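Cycloalternan-forming enzyme (Listeria monocytogenes serovar 1/2a, PDB 5F7U) is a multidomain glycoside hydrolase family 31 enzyme that combines a TIM-barrel domain with several beta-rich domains and a family 6 carbohydrate binding module. Local coordinates at residues Q21-R25 with I37-T41; Q49-W55 with T77-L83; F879-P883 with Q915-Y919; V893-T898 with T907-Y911. The protein carries 1 engineered substitution. One frame throughout, in Å; residues are numbered along the deposited sequence.

In the fold
The four contacts lie in two groups on opposite sides of the chain's centre. Contacts 1 and 2 share the N-terminal beta domain: strand 36-43 of contact 1 pairs directly with strand 76-84 of contact 2, and their centres are about 9 Å apart. Contact 1 centres on one asparagine, whose backbone and side chain both bond a single carbonyl, whereas contact 2 is face-to-face packing of side chains with no direct hydrogen bond. About 75 to 92 Å away, centre to centre, contacts 3 and 4 meet through neighbouring strands 917-922 and 908-912 and the Glu882-Lys895 salt bridge. Contacts 1, 2 and 3 are mainly buried; contact 4 is partly exposed, and waters complete its polar network.

Contact 1: residues Q21-R25 with I37-T41; sequences QPTER and ILNIT
Asn39 folds its side chain over the main-chain carbonyl of Glu24, whose oxygen it grips twice. Asn39 N donates to Glu24 O at 3.0 Å, and Asn39 ND2 reaches Glu24 O at 3.1 Å from the opposite face of the carbonyl plane. The side-chain bond is the more bent, with 145° at its hydrogen. With CG turned away from its own carbonyl carbon (chi1 -62°), the carboxamide stands beside its own backbone N, where both donors can serve one acceptor. The other amide atom, OD1, accepts from Lys80. On one flank Thr23 and Thr41 meet through their methyls, CG2 to CG2, at 3.6 Å. On the other, the aliphatic stem of Arg25 runs alongside Leu38, with Arg25 CG 3.8 Å from Leu38 CD2, before its guanidinium turns off to Arg28 O and Tyr94. The backbones also touch without N-H donors: Arg25 CA lies 3.4 Å from Ile37 O in a CH-O contact. The turn that leads in is closed by Gln21 N, which meets Glu24 OE2 at 2.8 Å from above the carboxylate plane, while OE1 forms a salt bridge with Arg28. Thr41 lies close to a bound alpha-D-glucopyranose. A loop thus runs into a non-hydrogen-bonded antiparallel pair, Arg25 with Leu38, on a strand of an E-set, immunoglobulin-like beta domain.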
loop_
_atom_site.group_PDB
_atom_site.type_symbol
_atom_site.label_atom_id
_atom_site.label_comp_id
_atom_site.label_asym_id
_atom_site.label_seq_id
_atom_site.Cartn_x
_atom_site.Cartn_y
_atom_site.Cartn_z
ATOM N N GLN A 21 -2.312 -32.893 2.954
ATOM C CA GLN A 21 -2.848 -33.876 3.890
ATOM C C GLN A 21 -2.195 -35.233 3.589
ATOM O O GLN A 21 -1.689 -35.430 2.486
ATOM C CB GLN A 21 -4.376 -33.935 3.777
ATOM C CG GLN A 21 -5.031 -32.610 4.194
ATOM C CD GLN A 21 -4.730 -32.244 5.637
ATOM O OE1 GLN A 21 -3.934 -31.334 5.916
ATOM N NE2 GLN A 21 -5.331 -32.977 6.565
ATOM N N PRO A 22 -2.168 -36.160 4.569
ATOM C CA PRO A 22 -1.401 -37.401 4.361
ATOM C C PRO A 22 -2.142 -38.490 3.566
ATOM O O PRO A 22 -1.686 -39.625 3.510
ATOM C CB PRO A 22 -1.142 -37.888 5.803
ATOM C CG PRO A 22 -2.293 -37.353 6.587
ATOM C CD PRO A 22 -2.563 -35.989 5.984
ATOM N N THR A 23 -3.258 -38.130 2.949
ATOM C CA THR A 23 -4.107 -39.093 2.231
ATOM C C THR A 23 -4.531 -38.566 0.859
ATOM O O THR A 23 -5.646 -38.851 0.373
ATOM C CB THR A 23 -5.347 -39.463 3.053
ATOM O OG1 THR A 23 -6.048 -38.265 3.434
ATOM C CG2 THR A 23 -4.933 -40.272 4.307
ATOM N N GLU A 24 -3.617 -37.833 0.227
ATOM C CA GLU A 24 -3.863 -37.181 -1.077
ATOM C C GLU A 24 -3.310 -38.011 -2.232
ATOM O O GLU A 24 -2.589 -39.001 -2.028
ATOM C CB GLU A 24 -3.191 -35.808 -1.116
ATOM C CG GLU A 24 -3.765 -34.797 -0.131
ATOM C CD GLU A 24 -3.288 -33.370 -0.385
ATOM O OE1 GLU A 24 -2.685 -33.095 -1.464
ATOM O OE2 GLU A 24 -3.537 -32.517 0.497
ATOM N N ARG A 25 -3.648 -37.589 -3.447
ATOM C CA ARG A 25 -3.029 -38.102 -4.661
ATOM C C ARG A 25 -1.878 -37.178 -5.047
ATOM O O ARG A 25 -2.000 -35.955 -4.934
ATOM C CB ARG A 25 -4.060 -38.125 -5.775
ATOM C CG ARG A 25 -3.485 -38.420 -7.157
ATOM C CD ARG A 25 -4.627 -38.601 -8.135
ATOM N NE ARG A 25 -5.286 -37.325 -8.467
ATOM C CZ ARG A 25 -6.602 -37.167 -8.549
ATOM N NH1 ARG A 25 -7.090 -36.004 -8.945
ATOM N NH2 ARG A 25 -7.436 -38.161 -8.226
ATOM N N ILE A 37 0.824 -41.462 -7.479
ATOM C CA ILE A 37 0.765 -42.158 -6.189
ATOM C C ILE A 37 -0.489 -41.774 -5.424
ATOM O O ILE A 37 -0.846 -40.584 -5.345
ATOM C CB ILE A 37 2.005 -41.829 -5.308
ATOM C CG1 ILE A 37 3.314 -42.218 -6.027
ATOM C CG2 ILE A 37 1.913 -42.486 -3.916
ATOM C CD1 ILE A 37 3.493 -43.703 -6.278
ATOM N N LEU A 38 -1.131 -42.779 -4.834
ATOM C CA LEU A 38 -2.281 -42.566 -3.956
ATOM C C LEU A 38 -1.926 -42.888 -2.517
ATOM O O LEU A 38 -1.511 -44.009 -2.198
ATOM C CB LEU A 38 -3.479 -43.406 -4.401
ATOM C CG LEU A 38 -3.846 -43.422 -5.875
ATOM C CD1 LEU A 38 -4.986 -44.425 -6.067
ATOM C CD2 LEU A 38 -4.266 -42.040 -6.369
ATOM N N ASN A 39 -2.085 -41.891 -1.658
ATOM C CA ASN A 39 -1.871 -42.073 -0.222
ATOM C C ASN A 39 -3.196 -42.371 0.462
ATOM O O ASN A 39 -4.137 -41.596 0.348
ATOM C CB ASN A 39 -1.192 -40.841 0.365
ATOM C CG ASN A 39 0.174 -40.623 -0.241
ATOM O OD1 ASN A 39 1.097 -41.373 0.051
ATOM N ND2 ASN A 39 0.295 -39.640 -1.145
ATOM N N ILE A 40 -3.244 -43.502 1.161
ATOM C CA ILE A 40 -4.489 -44.030 1.746
ATOM C C ILE A 40 -4.270 -44.348 3.220
ATOM O O ILE A 40 -3.208 -44.849 3.578
ATOM C CB ILE A 40 -4.893 -45.329 0.992
ATOM C CG1 ILE A 40 -5.032 -45.041 -0.516
ATOM C CG2 ILE A 40 -6.169 -45.952 1.571
ATOM C CD1 ILE A 40 -4.890 -46.297 -1.386
ATOM N N THR A 41 -5.266 -44.075 4.078
ATOM C CA THR A 41 -5.148 -44.464 5.493
ATOM C C THR A 41 -6.212 -45.469 5.879
ATOM O O THR A 41 -7.309 -45.465 5.309
ATOM C CB THR A 41 -5.135 -43.248 6.463
ATOM O OG1 THR A 41 -4.657 -43.633 7.763
ATOM C CG2 THR A 41 -6.497 -42.581 6.600
#

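Contact 2: residues Q49-W55 with T77-L83; sequences QDVWVEW and TYWKADL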
loop_
_atom_site.group_PDB
_atom_site.type_symbol
_atom_site.label_atom_id
_atom_site.label_comp_id
_atom_site.label_asym_id
_atom_site.label_seq_id
_atom_site.Cartn_x
_atom_site.Cartn_y
_atom_site.Cartn_z
ATOM N N GLN A 49 -4.560 -56.455 7.465
ATOM C CA GLN A 49 -5.221 -55.435 6.651
ATOM C C GLN A 49 -4.710 -55.499 5.227
ATOM O O GLN A 49 -3.513 -55.668 5.009
ATOM C CB GLN A 49 -4.981 -54.037 7.226
ATOM C CG GLN A 49 -5.659 -53.828 8.570
ATOM C CD GLN A 49 -5.773 -52.366 8.980
ATOM O OE1 GLN A 49 -5.070 -51.488 8.463
ATOM N NE2 GLN A 49 -6.676 -52.098 9.921
ATOM N N ASP A 50 -5.633 -55.378 4.271
ATOM C CA ASP A 50 -5.308 -55.242 2.852
ATOM C C ASP A 50 -5.875 -53.934 2.347
ATOM O O ASP A 50 -6.993 -53.562 2.709
ATOM C CB ASP A 50 -5.919 -56.389 2.040
ATOM C CG ASP A 50 -5.433 -57.738 2.484
ATOM O OD1 ASP A 50 -4.203 -57.956 2.547
ATOM O OD2 ASP A 50 -6.291 -58.599 2.764
ATOM N N VAL A 51 -5.084 -53.234 1.536
ATOM C CA VAL A 51 -5.519 -52.002 0.890
ATOM C C VAL A 51 -5.195 -52.132 -0.583
ATOM O O VAL A 51 -4.088 -52.547 -0.964
ATOM C CB VAL A 51 -4.846 -50.739 1.501
ATOM C CG1 VAL A 51 -5.223 -49.471 0.732
ATOM C CG2 VAL A 51 -5.263 -50.594 2.953
ATOM N N TRP A 52 -6.186 -51.810 -1.407
ATOM C CA TRP A 52 -6.039 -51.959 -2.842
ATOM C C TRP A 52 -6.860 -50.922 -3.585
ATOM O O TRP A 52 -7.681 -50.208 -2.991
ATOM C CB TRP A 52 -6.388 -53.385 -3.292
ATOM C CG TRP A 52 -7.846 -53.718 -3.246
ATOM C CD1 TRP A 52 -8.724 -53.676 -4.295
ATOM C CD2 TRP A 52 -8.599 -54.136 -2.103
ATOM N NE1 TRP A 52 -9.985 -54.058 -3.875
ATOM C CE2 TRP A 52 -9.936 -54.350 -2.539
ATOM C CE3 TRP A 52 -8.281 -54.373 -0.757
ATOM C CZ2 TRP A 52 -10.954 -54.783 -1.670
ATOM C CZ3 TRP A 52 -9.302 -54.795 0.114
ATOM C CH2 TRP A 52 -10.622 -54.996 -0.354
ATOM N N VAL A 53 -6.610 -50.824 -4.887
ATOM C CA VAL A 53 -7.272 -49.831 -5.717
ATOM C C VAL A 53 -7.954 -50.569 -6.865
ATOM O O VAL A 53 -7.320 -51.371 -7.552
ATOM C CB VAL A 53 -6.280 -48.792 -6.268
ATOM C CG1 VAL A 53 -7.013 -47.736 -7.099
ATOM C CG2 VAL A 53 -5.510 -48.141 -5.120
ATOM N N GLU A 54 -9.246 -50.291 -7.031
ATOM C CA GLU A 54 -10.020 -50.765 -8.160
ATOM C C GLU A 54 -10.212 -49.605 -9.122
ATOM O O GLU A 54 -10.551 -48.500 -8.713
ATOM C CB GLU A 54 -11.350 -51.312 -7.674
ATOM C CG GLU A 54 -11.160 -52.542 -6.813
ATOM C CD GLU A 54 -12.454 -53.135 -6.290
ATOM O OE1 GLU A 54 -13.548 -52.667 -6.684
ATOM O OE2 GLU A 54 -12.367 -54.090 -5.488
ATOM N N TRP A 55 -9.971 -49.842 -10.408
ATOM C CA TRP A 55 -9.845 -48.698 -11.319
ATOM C C TRP A 55 -10.032 -49.040 -12.777
ATOM O O TRP A 55 -9.940 -50.211 -13.165
ATOM C CB TRP A 55 -8.500 -47.978 -11.093
ATOM C CG TRP A 55 -7.251 -48.750 -11.438
ATOM C CD1 TRP A 55 -6.823 -49.937 -10.894
ATOM C CD2 TRP A 55 -6.255 -48.361 -12.376
ATOM N NE1 TRP A 55 -5.633 -50.318 -11.456
ATOM C CE2 TRP A 55 -5.244 -49.361 -12.353
ATOM C CE3 TRP A 55 -6.101 -47.253 -13.223
ATOM C CZ2 TRP A 55 -4.104 -49.301 -13.171
ATOM C CZ3 TRP A 55 -4.966 -47.189 -14.043
ATOM C CH2 TRP A 55 -3.979 -48.207 -14.002
ATOM N N THR A 77 -2.720 -46.570 9.930
ATOM C CA THR A 77 -1.714 -47.006 8.971
ATOM C C THR A 77 -1.875 -46.207 7.692
ATOM O O THR A 77 -3.002 -45.943 7.236
ATOM C CB THR A 77 -1.835 -48.518 8.675
ATOM O OG1 THR A 77 -1.702 -49.226 9.901
ATOM C CG2 THR A 77 -0.710 -48.993 7.732
ATOM N N TYR A 78 -0.743 -45.835 7.109
ATOM C CA TYR A 78 -0.718 -45.073 5.862
ATOM C C TYR A 78 -0.062 -45.942 4.822
ATOM O O TYR A 78 0.935 -46.631 5.112
ATOM C CB TYR A 78 0.021 -43.732 6.057
ATOM C CG TYR A 78 -0.762 -42.824 6.964
ATOM C CD1 TYR A 78 -0.613 -42.895 8.351
ATOM C CD2 TYR A 78 -1.681 -41.907 6.436
ATOM C CE1 TYR A 78 -1.340 -42.075 9.196
ATOM C CE2 TYR A 78 -2.423 -41.088 7.269
ATOM C CZ TYR A 78 -2.251 -41.178 8.636
ATOM O OH TYR A 78 -3.002 -40.376 9.457
ATOM N N TRP A 79 -0.661 -45.943 3.642
ATOM C CA TRP A 79 -0.322 -46.835 2.539
ATOM C C TRP A 79 -0.118 -46.029 1.254
ATOM O O TRP A 79 -0.733 -44.966 1.087
ATOM C CB TRP A 79 -1.489 -47.806 2.283
ATOM C CG TRP A 79 -2.034 -48.539 3.482
ATOM C CD1 TRP A 79 -2.899 -48.059 4.422
ATOM C CD2 TRP A 79 -1.795 -49.916 3.824
ATOM N NE1 TRP A 79 -3.196 -49.038 5.346
ATOM C CE2 TRP A 79 -2.533 -50.187 5.004
ATOM C CE3 TRP A 79 -1.023 -50.946 3.249
ATOM C CZ2 TRP A 79 -2.515 -51.442 5.638
ATOM C CZ3 TRP A 79 -0.998 -52.202 3.881
ATOM C CH2 TRP A 79 -1.759 -52.439 5.059
ATOM N N LYS A 80 0.741 -46.536 0.363
ATOM C CA LYS A 80 0.950 -45.940 -0.957
ATOM C C LYS A 80 0.589 -46.922 -2.049
ATOM O O LYS A 80 1.104 -48.052 -2.073
ATOM C CB LYS A 80 2.404 -45.481 -1.154
ATOM C CG LYS A 80 2.745 -44.210 -0.414
ATOM C CD LYS A 80 4.164 -43.759 -0.753
ATOM C CE LYS A 80 4.506 -42.451 -0.038
ATOM N NZ LYS A 80 3.815 -41.255 -0.601
ATOM N N ALA A 81 -0.292 -46.483 -2.944
ATOM C CA ALA A 81 -0.652 -47.252 -4.139
ATOM C C ALA A 81 -0.094 -46.534 -5.356
ATOM O O ALA A 81 -0.342 -45.333 -5.533
ATOM C CB ALA A 81 -2.160 -47.386 -4.245
ATOM N N ASP A 82 0.661 -47.268 -6.180
ATOM C CA ASP A 82 1.324 -46.685 -7.354
ATOM C C ASP A 82 0.562 -47.063 -8.616
ATOM O O ASP A 82 0.520 -48.229 -8.985
ATOM C CB ASP A 82 2.784 -47.173 -7.435
ATOM C CG ASP A 82 3.586 -46.486 -8.534
ATOM O OD1 ASP A 82 3.060 -45.591 -9.231
ATOM O OD2 ASP A 82 4.772 -46.844 -8.694
ATOM N N LEU A 83 -0.059 -46.074 -9.268
ATOM C CA LEU A 83 -0.831 -46.318 -10.482
ATOM C C LEU A 83 0.020 -46.312 -11.753
ATOM O O LEU A 83 -0.456 -46.688 -12.833
ATOM C CB LEU A 83 -1.965 -45.287 -10.621
ATOM C CG LEU A 83 -3.082 -45.287 -9.573
ATOM C CD1 LEU A 83 -4.079 -44.183 -9.907
ATOM C CD2 LEU A 83 -3.797 -46.630 -9.498
HETATM O O HOH W 1 -2.718 -51.614 9.906
#
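Val51 presses its CG2 methyl onto the indole of Trp79, and this is the tight part of the contact. The methyl stands 3.5 Å from the centroid of the Trp79 five-membered ring and 11° off its normal, a CH-pi contact over the face. Thr77 CG2 covers the opposite face, so the indole is clamped between two methyls. One step along, Val53 CG2 meets Ala81 CB at 3.5 Å, which the small alanine allows. Both valines point CG2 away from their own carbonyl carbon, and in Val51 this carries the methyl directly over the ring.

Packing relaxes toward Trp55, where Leu83 CD2 lies over the six-membered ring at 4.2 Å from its centroid. The leucine and the tryptophan run antiparallel alongside one another, and Trp55 NE1 is held by Glu63 O. The other end is hydrated. Gln49 lies across Trp79 with its amide nearly coplanar with the indole, bringing Gln49 OE1 to the ring edge, 3.8 Å from Trp79 CZ2. A water bridges the two polar ends, donating to Thr77 OG1 at 2.6 Å and only weakly to Gln49 OE1; Thr77 OG1 also hydrogen-bonds Asn72 OD1. Thr42 OG1 bonds both Trp79 NE1 and Gln49 OE1 and so helps fix the two groups against each other.

No hydrogen bond passes directly between the two strands. Their segment axes are 8.0 Å apart and run 31° from parallel, an arrangement characteristic of facing layers in the core of an immunoglobulin-like beta sandwich.

Contact 3: residues F879-P883 with Q915-Y919; sequences FSTEP and QNLTY
Phe879 and Leu917 face each other as a non-hydrogen-bonded antiparallel pair with their CA atoms 4.6 Å apart, where strand 874-879 ends beside strand 917-922. Leu917 also belongs to a G1 beta bulge in the 915-919 segment: Asn916 and Leu917 both face Asp912. Asn916 takes a left-handed backbone conformation there, and its carbonyl oxygen accepts Ser880 N at 3.1 Å.

Phe879 swings its ring away from its own backbone N (chi1 -168°) and past the bulge. The ring edge meets Gln915 O nearly in plane, with Phe879 CE1 3.8 Å from that oxygen. Leu917 comes up beside the base of the phenylalanine, its CD2 4.1 Å from Phe879 CB. The Asn916 amide leaves the contact to bond Glu942, a magnesium ligand, and so probably helps position that carboxylate from the second shell.

Beyond the paired residues, two buried hydroxyls form a relay. Thr918 OG1 donates to Ser880 OG at 3.1 Å, and Ser880 OG in turn donates to Thr881 O at 2.7 Å, which fixes the rotation of both groups and ties the departing loop to the strand. Pro883 then folds back onto the same threonine. Their tips meet head-on, with Pro883 CG only 3.4 Å from Thr918 CG2, tighter than usual carbon contact, while Pro883 CD rests 3.3 Å from Thr918 OG1.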
loop_
_atom_site.group_PDB
_atom_site.type_symbol
_atom_site.label_atom_id
_atom_site.label_comp_id
_atom_site.label_asym_id
_atom_site.label_seq_id
_atom_site.Cartn_x
_atom_site.Cartn_y
_atom_site.Cartn_z
ATOM N N PHE A 879 8.527 30.033 1.042
ATOM C CA PHE A 879 9.985 29.860 1.205
ATOM C C PHE A 879 10.670 30.900 0.321
ATOM O O PHE A 879 10.556 30.842 -0.908
ATOM C CB PHE A 879 10.366 28.427 0.803
ATOM C CG PHE A 879 11.768 28.004 1.182
ATOM C CD1 PHE A 879 12.216 28.048 2.512
ATOM C CD2 PHE A 879 12.624 27.462 0.202
ATOM C CE1 PHE A 879 13.500 27.590 2.857
ATOM C CE2 PHE A 879 13.903 27.028 0.538
ATOM C CZ PHE A 879 14.340 27.077 1.863
ATOM N N SER A 880 11.331 31.878 0.941
ATOM C CA SER A 880 11.967 32.984 0.201
ATOM C C SER A 880 12.748 33.854 1.149
ATOM O O SER A 880 12.632 33.708 2.360
ATOM C CB SER A 880 10.912 33.875 -0.492
ATOM O OG SER A 880 10.257 34.729 0.448
ATOM N N THR A 881 13.524 34.788 0.595
ATOM C CA THR A 881 14.101 35.851 1.427
ATOM C C THR A 881 13.002 36.844 1.824
ATOM O O THR A 881 11.875 36.760 1.333
ATOM C CB THR A 881 15.238 36.590 0.712
ATOM O OG1 THR A 881 14.726 37.175 -0.491
ATOM C CG2 THR A 881 16.379 35.629 0.400
ATOM N N GLU A 882 13.347 37.792 2.693
ATOM C CA GLU A 882 12.369 38.754 3.216
ATOM C C GLU A 882 11.871 39.742 2.159
ATOM O O GLU A 882 12.687 40.442 1.561
ATOM C CB GLU A 882 12.964 39.535 4.384
ATOM C CG GLU A 882 11.939 40.414 5.094
ATOM C CD GLU A 882 12.453 40.997 6.401
ATOM O OE1 GLU A 882 13.671 40.936 6.645
ATOM O OE2 GLU A 882 11.633 41.526 7.180
ATOM N N PRO A 883 10.537 39.840 1.964
ATOM C CA PRO A 883 10.003 40.832 1.016
ATOM C C PRO A 883 10.274 42.273 1.418
ATOM O O PRO A 883 10.492 42.567 2.605
ATOM C CB PRO A 883 8.482 40.604 1.071
ATOM C CG PRO A 883 8.298 39.262 1.665
ATOM C CD PRO A 883 9.449 39.084 2.620
ATOM N N GLN A 915 13.218 29.975 9.686
ATOM C CA GLN A 915 12.711 29.058 8.654
ATOM C C GLN A 915 12.840 29.621 7.246
ATOM O O GLN A 915 12.641 28.884 6.273
ATOM C CB GLN A 915 11.238 28.728 8.934
ATOM C CG GLN A 915 10.998 27.950 10.237
ATOM C CD GLN A 915 11.430 26.494 10.142
ATOM O OE1 GLN A 915 11.380 25.895 9.072
ATOM N NE2 GLN A 915 11.841 25.916 11.264
ATOM N N ASN A 916 13.165 30.918 7.141
ATOM C CA ASN A 916 13.140 31.642 5.871
ATOM C C ASN A 916 11.795 31.518 5.160
ATOM O O ASN A 916 11.703 31.162 3.983
ATOM C CB ASN A 916 14.329 31.237 4.986
ATOM C CG ASN A 916 15.660 31.601 5.610
ATOM O OD1 ASN A 916 15.915 32.772 5.935
ATOM N ND2 ASN A 916 16.524 30.602 5.775
ATOM N N LEU A 917 10.735 31.762 5.925
ATOM C CA LEU A 917 9.381 31.733 5.392
ATOM C C LEU A 917 8.719 33.084 5.552
ATOM O O LEU A 917 8.751 33.659 6.639
ATOM C CB LEU A 917 8.535 30.698 6.132
ATOM C CG LEU A 917 8.943 29.226 5.987
ATOM C CD1 LEU A 917 8.127 28.405 6.967
ATOM C CD2 LEU A 917 8.701 28.739 4.565
ATOM N N THR A 918 8.128 33.567 4.458
ATOM C CA THR A 918 7.252 34.736 4.494
ATOM C C THR A 918 5.801 34.320 4.760
ATOM O O THR A 918 5.199 33.601 3.959
ATOM C CB THR A 918 7.308 35.539 3.188
ATOM O OG1 THR A 918 8.676 35.857 2.883
ATOM C CG2 THR A 918 6.526 36.848 3.358
ATOM N N TYR A 919 5.236 34.814 5.859
ATOM C CA TYR A 919 3.827 34.554 6.161
ATOM C C TYR A 919 2.996 35.661 5.537
ATOM O O TYR A 919 3.348 36.831 5.686
ATOM C CB TYR A 919 3.548 34.568 7.671
ATOM C CG TYR A 919 4.229 33.526 8.558
ATOM C CD1 TYR A 919 5.372 32.823 8.146
ATOM C CD2 TYR A 919 3.769 33.319 9.858
ATOM C CE1 TYR A 919 5.996 31.911 8.986
ATOM C CE2 TYR A 919 4.398 32.420 10.710
ATOM C CZ TYR A 919 5.507 31.722 10.268
ATOM O OH TYR A 919 6.133 30.836 11.104
#

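Contact 4: residues V893-T898 with T907-Y911; sequences VAKADT and TGYYY
Lys895 lies obliquely across the Tyr909 ring, its CA over the face and its CB 3.6 Å from Tyr909 CZ. Tyr909 CG sits between its own N and carbonyl carbon (chi1 79°), which brings the ring up under the lysine. Two backbone bonds hold this pair in a single bridge: Tyr909 N donates to Ala894 O at 3.0 Å, and Ala896 N donates to Tyr909 O at 2.7 Å, almost straight at 174°. Gly908, in a backbone conformation (phi 161°) that only glycine takes readily, has no side chain to collide with Ala894 O, 3.2 Å from its CA. Val893 packs on the glycine backbone, and Val893 O meets the Tyr909 ring edge. The Tyr910 ring turns its own edge to Ala896 O.

Waters form the next layer. One links Ala894 N with Thr907 OG1, another joins Lys895 NZ to Tyr909 OH, and a third donates to Ala896 O while accepting from Tyr911 N. Farther out, Glu882 holds the lysine by a salt bridge, Tyr919 meets Tyr910 edge-to-face, and Thr898 caps helix 899-904 through Ala901 N.

Two direct backbone bonds and a ring face thus join the loop to edge strand 908-912, while three waters bridge further polar atoms: the join is part direct, part solvent-mediated.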
loop_
_atom_site.group_PDB
_atom_site.type_symbol
_atom_site.label_atom_id
_atom_site.label_comp_id
_atom_site.label_asym_id
_atom_site.label_seq_id
_atom_site.Cartn_x
_atom_site.Cartn_y
_atom_site.Cartn_z
ATOM N N VAL A 893 -0.232 45.309 2.097
ATOM C CA VAL A 893 -0.616 44.788 3.405
ATOM C C VAL A 893 0.496 45.035 4.417
ATOM O O VAL A 893 1.683 45.057 4.063
ATOM C CB VAL A 893 -1.085 43.309 3.367
ATOM C CG1 VAL A 893 -2.280 43.158 2.428
ATOM C CG2 VAL A 893 0.051 42.363 2.985
ATOM N N ALA A 894 0.100 45.225 5.675
ATOM C CA ALA A 894 1.004 45.754 6.695
ATOM C C ALA A 894 1.998 44.718 7.180
ATOM O O ALA A 894 1.621 43.589 7.494
ATOM C CB ALA A 894 0.211 46.314 7.873
ATOM N N LYS A 895 3.264 45.115 7.251
ATOM C CA LYS A 895 4.282 44.291 7.879
ATOM C C LYS A 895 4.003 44.148 9.378
ATOM O O LYS A 895 3.832 45.147 10.102
ATOM C CB LYS A 895 5.667 44.888 7.640
ATOM C CG LYS A 895 6.812 44.081 8.227
ATOM C CD LYS A 895 8.040 44.963 8.381
ATOM C CE LYS A 895 9.261 44.147 8.743
ATOM N NZ LYS A 895 9.911 43.599 7.517
ATOM N N ALA A 896 3.944 42.903 9.837
ATOM C CA ALA A 896 3.888 42.626 11.271
ATOM C C ALA A 896 5.290 42.344 11.785
ATOM O O ALA A 896 6.003 41.488 11.245
ATOM C CB ALA A 896 2.950 41.462 11.558
ATOM N N ASP A 897 5.686 43.073 12.822
ATOM C CA ASP A 897 7.027 42.923 13.393
ATOM C C ASP A 897 7.183 41.686 14.275
ATOM O O ASP A 897 8.295 41.173 14.418
ATOM C CB ASP A 897 7.452 44.185 14.159
ATOM C CG ASP A 897 7.763 45.355 13.237
ATOM O OD1 ASP A 897 8.286 45.128 12.120
ATOM O OD2 ASP A 897 7.490 46.514 13.636
ATOM N N THR A 898 6.084 41.221 14.874
ATOM C CA THR A 898 6.097 40.018 15.722
ATOM C C THR A 898 5.002 39.055 15.304
ATOM O O THR A 898 3.983 39.458 14.724
ATOM C CB THR A 898 5.862 40.328 17.223
ATOM O OG1 THR A 898 4.528 40.825 17.409
ATOM C CG2 THR A 898 6.886 41.326 17.773
ATOM N N THR A 907 -5.262 41.275 7.857
ATOM C CA THR A 907 -4.395 40.903 6.744
ATOM C C THR A 907 -3.023 41.415 7.134
ATOM O O THR A 907 -2.914 42.324 7.968
ATOM C CB THR A 907 -4.777 41.587 5.415
ATOM O OG1 THR A 907 -4.716 43.009 5.573
ATOM C CG2 THR A 907 -6.176 41.192 4.958
ATOM N N GLY A 908 -1.978 40.863 6.525
ATOM C CA GLY A 908 -0.633 41.372 6.747
ATOM C C GLY A 908 0.412 40.353 6.364
ATOM O O GLY A 908 0.073 39.308 5.830
ATOM N N TYR A 909 1.679 40.673 6.620
ATOM C CA TYR A 909 2.768 39.715 6.409
ATOM C C TYR A 909 3.808 39.747 7.520
ATOM O O TYR A 909 3.940 40.737 8.227
ATOM C CB TYR A 909 3.399 39.871 5.022
ATOM C CG TYR A 909 4.374 41.015 4.861
ATOM C CD1 TYR A 909 3.911 42.314 4.620
ATOM C CD2 TYR A 909 5.769 40.795 4.906
ATOM C CE1 TYR A 909 4.797 43.369 4.438
ATOM C CE2 TYR A 909 6.669 41.856 4.731
ATOM C CZ TYR A 909 6.174 43.135 4.503
ATOM O OH TYR A 909 7.035 44.194 4.331
ATOM N N TYR A 910 4.528 38.638 7.672
ATOM C CA TYR A 910 5.532 38.475 8.718
ATOM C C TYR A 910 6.642 37.608 8.155
ATOM O O TYR A 910 6.369 36.706 7.360
ATOM C CB TYR A 910 4.899 37.822 9.953
ATOM C CG TYR A 910 5.890 37.304 10.982
ATOM C CD1 TYR A 910 6.527 38.179 11.877
ATOM C CD2 TYR A 910 6.193 35.937 11.063
ATOM C CE1 TYR A 910 7.435 37.704 12.822
ATOM C CE2 TYR A 910 7.104 35.452 12.004
ATOM C CZ TYR A 910 7.720 36.335 12.871
ATOM O OH TYR A 910 8.614 35.852 13.798
ATOM N N TYR A 911 7.880 37.848 8.577
ATOM C CA TYR A 911 9.001 37.039 8.087
ATOM C C TYR A 911 9.647 36.246 9.213
ATOM O O TYR A 911 10.142 36.819 10.181
ATOM C CB TYR A 911 10.032 37.907 7.341
ATOM C CG TYR A 911 11.117 37.092 6.675
ATOM C CD1 TYR A 911 10.838 36.331 5.530
ATOM C CD2 TYR A 911 12.422 37.056 7.193
ATOM C CE1 TYR A 911 11.821 35.577 4.927
ATOM C CE2 TYR A 911 13.417 36.288 6.583
ATOM C CZ TYR A 911 13.104 35.559 5.452
ATOM O OH TYR A 911 14.061 34.799 4.820
HETATM O O HOH W 2 -2.682 44.963 6.386
HETATM O O HOH W 3 9.543 43.780 4.944
HETATM O O HOH W 4 8.153 40.695 9.461
#